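Local coordinates for protein IG hypothetical 16092 (Bacillus cereus ATCC 14579, PDB 1YQH) that is of unknown function but, as a UPF0045 (DUF77) family member, may bind thiamine or a related small molecule, at residues 8-19 with 72-83. Sequence-based numbering, arbitrary orientation.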
ATOM      1  N   VAL A   8      16.230  -7.051   5.200  1.00 13.40           N
ATOM      2  CA  VAL A   8      14.828  -6.962   4.799  1.00 12.70           C
ATOM      3  C   VAL A   8      14.822  -6.573   3.319  1.00 11.77           C
ATOM      4  O   VAL A   8      15.825  -6.083   2.767  1.00 10.58           O
ATOM      5  CB  VAL A   8      13.973  -5.939   5.637  1.00 13.10           C
ATOM      6  CG1 VAL A   8      14.038  -6.267   7.124  1.00 14.04           C
ATOM      7  CG2 VAL A   8      14.394  -4.490   5.382  1.00 14.83           C
ATOM      8  N   THR A   9      13.694  -6.818   2.675  1.00 11.07           N
ATOM      9  CA  THR A   9      13.407  -6.251   1.376  1.00 11.77           C
ATOM     10  C   THR A   9      12.183  -5.335   1.584  1.00 11.80           C
ATOM     11  O   THR A   9      11.300  -5.643   2.387  1.00 10.90           O
ATOM     12  CB  THR A   9      13.165  -7.381   0.342  1.00 11.99           C
ATOM     13  OG1 THR A   9      14.367  -8.178   0.233  1.00 13.96           O
ATOM     14  CG2 THR A   9      12.830  -6.818  -1.027  1.00 13.53           C
HETATM   15  N   MSE A  10      12.162  -4.206   0.888  1.00 12.25           N
HETATM   16  CA  MSE A  10      11.149  -3.182   1.090  1.00 14.75           C
HETATM   17  C   MSE A  10      10.862  -2.539  -0.266  1.00 13.61           C
HETATM   18  O   MSE A  10      11.729  -2.536  -1.144  1.00 13.50           O
HETATM   19  CB  MSE A  10      11.724  -2.137   2.050  1.00 14.65           C
HETATM   20  CG  MSE A  10      10.787  -1.043   2.483  1.00 17.32           C
HETATM   21 SE   MSE A  10      11.762   0.206   3.598  1.00 22.82          SE
HETATM   22  CE  MSE A  10      12.175  -0.957   5.137  1.00 17.35           C
ATOM     23  N   SER A  11       9.642  -2.043  -0.461  1.00 11.56           N
ATOM     24  CA  SER A  11       9.407  -1.100  -1.533  1.00 11.06           C
ATOM     25  C   SER A  11       8.770   0.150  -0.976  1.00 10.74           C
ATOM     26  O   SER A  11       8.159   0.121   0.104  1.00 11.24           O
ATOM     27  CB  SER A  11       8.548  -1.705  -2.654  1.00 11.13           C
ATOM     28  OG  SER A  11       7.230  -1.964  -2.212  1.00 12.48           O
ATOM     29  N   PHE A  12       8.929   1.256  -1.690  1.00 10.61           N
ATOM     30  CA  PHE A  12       8.285   2.484  -1.260  1.00 10.49           C
ATOM     31  C   PHE A  12       8.024   3.386  -2.439  1.00 10.43           C
ATOM     32  O   PHE A  12       8.650   3.261  -3.507  1.00  9.86           O
ATOM     33  CB  PHE A  12       9.149   3.216  -0.201  1.00 10.81           C
ATOM     34  CG  PHE A  12      10.214   4.120  -0.786  1.00 10.90           C
ATOM     35  CD1 PHE A  12      10.022   5.508  -0.829  1.00 12.07           C
ATOM     36  CD2 PHE A  12      11.408   3.593  -1.291  1.00 11.41           C
ATOM     37  CE1 PHE A  12      10.991   6.358  -1.360  1.00 11.75           C
ATOM     38  CE2 PHE A  12      12.386   4.436  -1.823  1.00 10.55           C
ATOM     39  CZ  PHE A  12      12.183   5.820  -1.862  1.00 11.29           C
ATOM     40  N   SER A  13       7.099   4.309  -2.235  1.00  9.42           N
ATOM     41  CA  SER A  13       6.870   5.365  -3.202  1.00 10.10           C
ATOM     42  C   SER A  13       6.516   6.654  -2.479  1.00  9.79           C
ATOM     43  O   SER A  13       6.038   6.613  -1.340  1.00 10.44           O
ATOM     44  CB  SER A  13       5.761   4.958  -4.176  1.00  9.77           C
ATOM     45  OG  SER A  13       4.579   4.624  -3.479  1.00 13.23           O
ATOM     46  N   VAL A  14       6.767   7.783  -3.146  1.00  9.75           N
ATOM     47  CA  VAL A  14       6.353   9.103  -2.656  1.00 10.12           C
ATOM     48  C   VAL A  14       5.477   9.769  -3.705  1.00 10.40           C
ATOM     49  O   VAL A  14       5.806   9.763  -4.901  1.00 11.36           O
ATOM     50  CB  VAL A  14       7.581   9.990  -2.299  1.00 10.29           C
ATOM     51  CG1 VAL A  14       8.280   9.441  -1.057  1.00 10.80           C
ATOM     52  CG2 VAL A  14       8.562  10.052  -3.476  1.00 10.90           C
ATOM     53  N   VAL A  15       4.337  10.300  -3.277  1.00  9.90           N
ATOM     54  CA  VAL A  15       3.455  11.043  -4.177  1.00 10.49           C
ATOM     55  C   VAL A  15       3.329  12.431  -3.570  1.00 10.73           C
ATOM     56  O   VAL A  15       2.634  12.612  -2.560  1.00 11.01           O
ATOM     57  CB  VAL A  15       2.070  10.407  -4.308  1.00 11.12           C
ATOM     58  CG1 VAL A  15       1.238  11.162  -5.314  1.00 11.37           C
ATOM     59  CG2 VAL A  15       2.190   8.936  -4.693  1.00 11.91           C
ATOM     60  N   PRO A  16       4.041  13.400  -4.147  1.00 11.25           N
ATOM     61  CA  PRO A  16       4.080  14.751  -3.595  1.00 11.60           C
ATOM     62  C   PRO A  16       3.003  15.676  -4.144  1.00 11.94           C
ATOM     63  O   PRO A  16       2.485  15.446  -5.246  1.00 12.22           O
ATOM     64  CB  PRO A  16       5.459  15.244  -4.039  1.00 11.88           C
ATOM     65  CG  PRO A  16       5.649  14.586  -5.390  1.00 11.87           C
ATOM     66  CD  PRO A  16       4.944  13.243  -5.309  1.00 11.83           C
ATOM     67  N   GLN A  17       2.666  16.694  -3.357  1.00 11.95           N
ATOM     68  CA  GLN A  17       1.900  17.838  -3.835  1.00 12.81           C
ATOM     69  C   GLN A  17       2.843  19.022  -3.803  1.00 13.26           C
ATOM     70  O   GLN A  17       3.378  19.372  -2.738  1.00 13.63           O
ATOM     71  CB  GLN A  17       0.705  18.117  -2.925  1.00 12.76           C
ATOM     72  CG  GLN A  17      -0.327  17.017  -2.908  1.00 13.71           C
ATOM     73  CD  GLN A  17      -1.037  16.858  -4.240  1.00 15.85           C
ATOM     74  OE1 GLN A  17      -1.402  17.846  -4.896  1.00 15.20           O
ATOM     75  NE2 GLN A  17      -1.260  15.613  -4.633  1.00 16.41           N
ATOM     76  N   ALA A  18       3.049  19.639  -4.961  1.00 14.06           N
ATOM     77  CA  ALA A  18       3.938  20.802  -5.067  1.00 15.21           C
ATOM     78  C   ALA A  18       3.275  21.906  -5.891  1.00 16.45           C
ATOM     79  O   ALA A  18       2.942  21.684  -7.056  1.00 17.32           O
ATOM     80  CB  ALA A  18       5.262  20.410  -5.685  1.00 15.39           C
ATOM     81  N   LYS A  19       3.137  23.092  -5.293  1.00 16.95           N
ATOM     82  CA  LYS A  19       2.455  24.230  -5.933  1.00 18.30           C
ATOM     83  C   LYS A  19       3.189  24.800  -7.154  1.00 18.09           C
ATOM     84  O   LYS A  19       2.547  25.322  -8.065  1.00 18.69           O
ATOM     85  CB  LYS A  19       2.188  25.366  -4.922  1.00 18.29           C
ATOM     86  CG  LYS A  19       1.136  25.067  -3.841  1.00 19.77           C
ATOM     87  CD  LYS A  19       1.252  26.059  -2.680  1.00 21.34           C
ATOM     88  CE  LYS A  19       0.300  25.744  -1.535  1.00 26.14           C
ATOM     89  NZ  LYS A  19       0.472  26.707  -0.390  1.00 28.80           N
ATOM     90  N   GLY A  72      10.315  21.407  -2.751  1.00 12.65           N
ATOM     91  CA  GLY A  72       9.136  22.253  -2.953  1.00 12.94           C
ATOM     92  C   GLY A  72       7.777  21.621  -2.699  1.00 12.46           C
ATOM     93  O   GLY A  72       6.749  22.292  -2.841  1.00 12.76           O
ATOM     94  N   ALA A  73       7.736  20.347  -2.320  1.00 11.96           N
ATOM     95  CA  ALA A  73       6.448  19.734  -1.990  1.00 11.70           C
ATOM     96  C   ALA A  73       5.910  20.295  -0.676  1.00 12.11           C
ATOM     97  O   ALA A  73       6.654  20.429   0.302  1.00 12.38           O
ATOM     98  CB  ALA A  73       6.555  18.193  -1.916  1.00 11.07           C
ATOM     99  N   GLU A  74       4.622  20.631  -0.671  1.00 12.30           N
ATOM    100  CA  GLU A  74       3.947  21.055   0.546  1.00 13.59           C
ATOM    101  C   GLU A  74       3.562  19.840   1.396  1.00 13.02           C
ATOM    102  O   GLU A  74       3.514  19.922   2.628  1.00 12.95           O
ATOM    103  CB  GLU A  74       2.729  21.915   0.195  1.00 14.43           C
ATOM    104  CG  GLU A  74       3.088  23.388  -0.159  1.00 19.72           C
ATOM    105  CD  GLU A  74       3.776  23.582  -1.533  1.00 25.68           C
ATOM    106  OE1 GLU A  74       4.733  24.394  -1.622  1.00 28.94           O
ATOM    107  OE2 GLU A  74       3.357  22.953  -2.523  1.00 27.00           O
ATOM    108  N   GLU A  75       3.301  18.712   0.739  1.00 11.35           N
ATOM    109  CA  GLU A  75       2.997  17.474   1.455  1.00 11.87           C
ATOM    110  C   GLU A  75       3.344  16.271   0.602  1.00 10.88           C
ATOM    111  O   GLU A  75       3.523  16.390  -0.612  1.00 10.47           O
ATOM    112  CB  GLU A  75       1.530  17.423   1.913  1.00 11.67           C
ATOM    113  CG  GLU A  75       0.508  17.437   0.768  1.00 13.31           C
ATOM    114  CD  GLU A  75      -0.949  17.452   1.247  1.00 14.56           C
ATOM    115  OE1 GLU A  75      -1.212  17.774   2.427  1.00 15.38           O
ATOM    116  OE2 GLU A  75      -1.841  17.157   0.418  1.00 19.77           O
ATOM    117  N   VAL A  76       3.432  15.109   1.240  1.00 10.57           N
ATOM    118  CA  VAL A  76       3.806  13.898   0.531  1.00 10.95           C
ATOM    119  C   VAL A  76       2.990  12.760   1.099  1.00 11.00           C
ATOM    120  O   VAL A  76       2.824  12.671   2.314  1.00 11.15           O
ATOM    121  CB  VAL A  76       5.311  13.543   0.755  1.00 11.63           C
ATOM    122  CG1 VAL A  76       5.699  12.311  -0.063  1.00 12.44           C
ATOM    123  CG2 VAL A  76       6.226  14.726   0.440  1.00 11.56           C
ATOM    124  N   ILE A  77       2.489  11.893   0.220  1.00 10.42           N
ATOM    125  CA  ILE A  77       1.901  10.633   0.663  1.00 10.31           C
ATOM    126  C   ILE A  77       2.934   9.551   0.368  1.00 10.84           C
ATOM    127  O   ILE A  77       3.319   9.337  -0.799  1.00 10.41           O
ATOM    128  CB  ILE A  77       0.575  10.316  -0.062  1.00 11.05           C
ATOM    129  CG1 ILE A  77      -0.437  11.463   0.070  1.00 11.72           C
ATOM    130  CG2 ILE A  77      -0.014   8.966   0.424  1.00 11.09           C
ATOM    131  CD1 ILE A  77      -0.877  11.792   1.523  1.00 14.27           C
ATOM    132  N   THR A  78       3.399   8.891   1.425  1.00 10.44           N
ATOM    133  CA  THR A  78       4.487   7.928   1.296  1.00 10.87           C
ATOM    134  C   THR A  78       3.949   6.532   1.601  1.00 11.65           C
ATOM    135  O   THR A  78       3.306   6.332   2.623  1.00 13.02           O
ATOM    136  CB  THR A  78       5.662   8.320   2.240  1.00 11.16           C
ATOM    137  OG1 THR A  78       6.123   9.642   1.912  1.00 11.11           O
ATOM    138  CG2 THR A  78       6.847   7.329   2.137  1.00 11.89           C
ATOM    139  N   SER A  79       4.211   5.582   0.706  1.00 11.47           N
ATOM    140  CA  SER A  79       3.753   4.203   0.878  1.00 12.29           C
ATOM    141  C   SER A  79       4.983   3.321   1.060  1.00 12.00           C
ATOM    142  O   SER A  79       6.005   3.530   0.406  1.00 12.32           O
ATOM    143  CB  SER A  79       2.971   3.724  -0.348  1.00 12.71           C
ATOM    144  OG  SER A  79       1.858   4.561  -0.632  1.00 15.00           O
ATOM    145  N   ILE A  80       4.880   2.341   1.944  1.00 11.76           N
ATOM    146  CA  ILE A  80       5.988   1.440   2.233  1.00 12.61           C
ATOM    147  C   ILE A  80       5.420   0.036   2.351  1.00 13.03           C
ATOM    148  O   ILE A  80       4.331  -0.150   2.908  1.00 13.08           O
ATOM    149  CB  ILE A  80       6.708   1.802   3.580  1.00 12.23           C
ATOM    150  CG1 ILE A  80       7.184   3.261   3.585  1.00 12.19           C
ATOM    151  CG2 ILE A  80       7.888   0.849   3.831  1.00 12.99           C
ATOM    152  CD1 ILE A  80       7.602   3.807   4.953  1.00 12.59           C
ATOM    153  N   LYS A  81       6.139  -0.945   1.802  1.00 13.20           N
ATOM    154  CA  LYS A  81       5.827  -2.338   2.076  1.00 13.90           C
ATOM    155  C   LYS A  81       7.119  -3.029   2.508  1.00 13.29           C
ATOM    156  O   LYS A  81       8.155  -2.880   1.848  1.00 14.00           O
ATOM    157  CB  LYS A  81       5.257  -3.022   0.842  1.00 14.46           C
ATOM    158  CG  LYS A  81       4.443  -4.269   1.167  1.00 18.42           C
ATOM    159  CD  LYS A  81       3.678  -4.771  -0.054  1.00 24.04           C
ATOM    160  CE  LYS A  81       2.363  -4.010  -0.304  1.00 26.31           C
ATOM    161  NZ  LYS A  81       1.264  -4.348   0.661  1.00 28.43           N
ATOM    162  N   ILE A  82       7.057  -3.763   3.610  1.00 12.23           N
ATOM    163  CA  ILE A  82       8.245  -4.411   4.160  1.00 11.42           C
ATOM    164  C   ILE A  82       8.018  -5.910   4.211  1.00 11.06           C
ATOM    165  O   ILE A  82       6.985  -6.358   4.711  1.00 10.61           O
ATOM    166  CB  ILE A  82       8.588  -3.926   5.601  1.00 11.47           C
ATOM    167  CG1 ILE A  82       8.645  -2.396   5.672  1.00 11.70           C
ATOM    168  CG2 ILE A  82       9.914  -4.544   6.104  1.00 12.32           C
ATOM    169  CD1 ILE A  82       8.734  -1.840   7.096  1.00 11.10           C
ATOM    170  N   HIS A  83       9.002  -6.677   3.721  1.00  9.59           N
ATOM    171  CA  HIS A  83       9.031  -8.121   3.946  1.00  9.99           C
ATOM    172  C   HIS A  83      10.033  -8.376   5.057  1.00  9.91           C
ATOM    173  O   HIS A  83      11.245  -8.216   4.879  1.00 10.24           O
ATOM    174  CB  HIS A  83       9.440  -8.891   2.672  1.00  9.88           C
ATOM    175  CG  HIS A  83       9.166 -10.362   2.757  1.00 10.41           C
ATOM    176  ND1 HIS A  83       8.899 -11.136   1.649  1.00 12.15           N
ATOM    177  CD2 HIS A  83       9.114 -11.196   3.822  1.00 12.33           C
ATOM    178  CE1 HIS A  83       8.708 -12.389   2.027  1.00 13.14           C
ATOM    179  NE2 HIS A  83       8.826 -12.453   3.341  1.00 10.86           N
TER
HETATM  180  O   HOH W   1       2.507   6.848  -1.907  1.00 17.55           O
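Met10 and Ile82 lie side by side on the helix-covered face of a four-stranded antiparallel sheet, where strand 8-17 pairs with strand 75-83 in the ferredoxin-like alpha/beta sandwich expected of the MTH1187-YkoF clan. The selenomethionine Met10 runs extended, CG anti to the backbone N (chi1 -175°), then bends at its last torsion, bringing CE to 3.8 Å from Ile82 CG1; its CG meets Ile80 CG2 at 3.7 Å as the two chains slant past one another. Further along this face, Val14 stands alongside Thr78, CG1 against OG1, while its CB meets Val76 CG1 at 3.7 Å, the two side chains crossing at a slant. Helices 23-36 and 54-70 cover the row, and Gln65 binds the Thr78 hydroxyl.

On the reverse face, which meets other subunits, a water donates to Ile77 O (2.8 Å), is hydrogen-bonded to Ser79 OG and weakly reaches Ser13 OG, whose stronger partner is Glu47 OE1. Gln17, bent, and Glu75, extended, point the same way, amide and carboxylate planes 86° apart; Glu75 OE1 pairs with Arg85 of the second subunit, Gln17 NE2 with Pro16 O of the fourth. Strand 75-83 also continues the sheet into the second subunit.

Opposite Gln17, Glu74 and Glu75 form a classic beta bulge: Gln17 N donates to Glu75 O, whereas Gln17 O accepts from Glu74 N. The Glu74 chain bends at chi2, crossing Lys19 at about a right angle, and its OE2 accepts Lys19 N at 2.8 Å on the syn side, 16° out of the carboxylate plane.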